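Local coordinates for putative periplasmic or exported protein (Salmonella enterica subsp. enterica serovar Typhimurium, PDB 4GQZ) that binds copper in the periplasm and probably contributes to copper resistance, forming a V-shaped dimer, at residues K63-S67 / S151-L155. Residues are numbered along the deposited sequence.
Sequences KFYLS and SQTCL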
loop_
_atom_site.group_PDB
_atom_site.type_symbol
_atom_site.label_atom_id
_atom_site.label_comp_id
_atom_site.label_asym_id
_atom_site.label_seq_id
_atom_site.Cartn_x
_atom_site.Cartn_y
_atom_site.Cartn_z
ATOM N N LYS B 63 -5.849 -0.565 -0.291
ATOM C CA LYS B 63 -6.865 -0.151 -1.251
ATOM C C LYS B 63 -6.778 -0.915 -2.567
ATOM O O LYS B 63 -5.683 -1.210 -3.064
ATOM C CB LYS B 63 -6.725 1.340 -1.542
ATOM C CG LYS B 63 -6.930 2.226 -0.328
ATOM C CD LYS B 63 -8.381 2.179 0.106
ATOM C CE LYS B 63 -8.648 3.159 1.252
ATOM N NZ LYS B 63 -7.652 2.980 2.349
ATOM N N PHE B 64 -7.944 -1.206 -3.135
ATOM C CA PHE B 64 -8.056 -1.826 -4.449
ATOM C C PHE B 64 -8.029 -0.727 -5.522
ATOM O O PHE B 64 -8.686 0.320 -5.388
ATOM C CB PHE B 64 -9.386 -2.581 -4.477
ATOM C CG PHE B 64 -9.642 -3.369 -5.733
ATOM C CD1 PHE B 64 -10.075 -2.744 -6.890
ATOM C CD2 PHE B 64 -9.517 -4.748 -5.727
ATOM C CE1 PHE B 64 -10.347 -3.476 -8.029
ATOM C CE2 PHE B 64 -9.799 -5.484 -6.855
ATOM C CZ PHE B 64 -10.204 -4.853 -8.005
ATOM N N TYR B 65 -7.269 -0.951 -6.587
ATOM C CA TYR B 65 -7.236 -0.013 -7.703
ATOM C C TYR B 65 -8.120 -0.477 -8.839
ATOM O O TYR B 65 -7.880 -1.525 -9.446
ATOM C CB TYR B 65 -5.821 0.128 -8.234
ATOM C CG TYR B 65 -5.603 1.270 -9.217
ATOM C CD1 TYR B 65 -5.617 2.586 -8.787
ATOM C CD2 TYR B 65 -5.306 1.022 -10.558
ATOM C CE1 TYR B 65 -5.373 3.637 -9.665
ATOM C CE2 TYR B 65 -5.056 2.074 -11.450
ATOM C CZ TYR B 65 -5.095 3.377 -10.982
ATOM O OH TYR B 65 -4.862 4.437 -11.826
ATOM N N LEU B 66 -9.136 0.320 -9.133
ATOM C CA LEU B 66 -9.957 0.097 -10.303
ATOM C C LEU B 66 -9.682 1.182 -11.348
ATOM O O LEU B 66 -9.803 2.381 -11.064
ATOM C CB LEU B 66 -11.419 0.117 -9.885
ATOM C CG LEU B 66 -12.430 -0.046 -11.015
ATOM C CD1 LEU B 66 -12.277 -1.410 -11.697
ATOM C CD2 LEU B 66 -13.837 0.170 -10.459
ATOM N N SER B 67 -9.325 0.778 -12.565
ATOM C CA SER B 67 -9.119 1.765 -13.636
ATOM C C SER B 67 -10.170 1.552 -14.721
ATOM O O SER B 67 -10.342 0.442 -15.218
ATOM C CB SER B 67 -7.680 1.685 -14.189
ATOM O OG SER B 67 -7.359 2.810 -15.011
ATOM N N SER B 151 -11.633 -9.904 -8.235
ATOM C CA SER B 151 -12.275 -8.886 -9.064
ATOM C C SER B 151 -11.297 -8.239 -10.045
ATOM O O SER B 151 -10.121 -8.047 -9.724
ATOM C CB SER B 151 -12.911 -7.804 -8.193
ATOM O OG SER B 151 -13.874 -8.345 -7.304
ATOM N N GLN B 152 -11.802 -7.878 -11.224
ATOM C CA GLN B 152 -10.981 -7.256 -12.269
ATOM C C GLN B 152 -10.575 -5.844 -11.883
ATOM O O GLN B 152 -11.278 -5.179 -11.125
ATOM C CB GLN B 152 -11.741 -7.217 -13.598
ATOM C CG GLN B 152 -12.884 -6.218 -13.602
ATOM C CD GLN B 152 -13.906 -6.480 -14.694
ATOM O OE1 GLN B 152 -15.049 -6.825 -14.407
ATOM N NE2 GLN B 152 -13.502 -6.304 -15.948
ATOM N N THR B 153 -9.441 -5.387 -12.410
ATOM C CA THR B 153 -8.965 -4.041 -12.129
ATOM C C THR B 153 -9.251 -3.122 -13.311
ATOM O O THR B 153 -8.964 -1.916 -13.272
ATOM C CB THR B 153 -7.464 -4.053 -11.805
ATOM O OG1 THR B 153 -6.716 -4.570 -12.927
ATOM C CG2 THR B 153 -7.228 -4.926 -10.588
ATOM N N CYS B 154 -9.832 -3.692 -14.362
ATOM C CA CYS B 154 -10.106 -2.927 -15.561
ATOM C C CYS B 154 -11.589 -3.006 -15.901
ATOM O O CYS B 154 -12.155 -4.097 -15.993
ATOM C CB CYS B 154 -9.265 -3.465 -16.720
ATOM S SG CYS B 154 -9.251 -2.390 -18.144
ATOM N N LEU B 155 -12.214 -1.847 -16.080
ATOM C CA LEU B 155 -13.637 -1.776 -16.426
ATOM C C LEU B 155 -13.785 -0.949 -17.703
ATOM O O LEU B 155 -13.554 0.269 -17.692
ATOM C CB LEU B 155 -14.426 -1.139 -15.276
ATOM C CG LEU B 155 -15.905 -0.861 -15.549
ATOM C CD1 LEU B 155 -16.628 -2.132 -15.970
ATOM C CD2 LEU B 155 -16.572 -0.247 -14.336
#
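Two backbone hydrogen bonds tie the end of 63-67 to 151-155. Ser67 N donates to Thr153 O at 2.8 Å, almost in line. Leu155 N donates to Ser67 O at 3.1 Å. Ser67 thus uses both its N and its O to bracket Cys154, forming a parallel beta bridge. Cys154 CA also lies 3.4 Å from Ser67 O in a CA-H...O contact.

Before this bridge, residues 151-153 form a loop, and side chains fill the gap. The Phe64 ring turns its edge to the loop carbonyls, with CZ 3.3 Å from Gln152 O and 3.6 Å from Ser151 O. Phe64 CZ also meets Thr153 CG2 at 3.9 Å. Thr153 CB packs 3.5 Å from Tyr65 O. Thr153 OG1 is hydrogen-bonded to Ile42 O and His81 N, which links the loop to the neighbouring four-stranded antiparallel sheet. Leu66 CD1 lies 3.7 Å from Thr153 O and 4.2 Å from Leu155 CB; both leucines also touch Ile145 of strand 139-146.

Ser67 and Cys154 point to the same face of the sheet. Ser67 OG is hydrogen-bonded to Asp28 OD2, while Cys154 forms a disulfide with Cys78. The disulfide covalently anchors the short strand 154-155. The arrangement is an edge pairing in a small mixed sheet: strand 63-68 is central, parallel to 154-155 and antiparallel to 120-125.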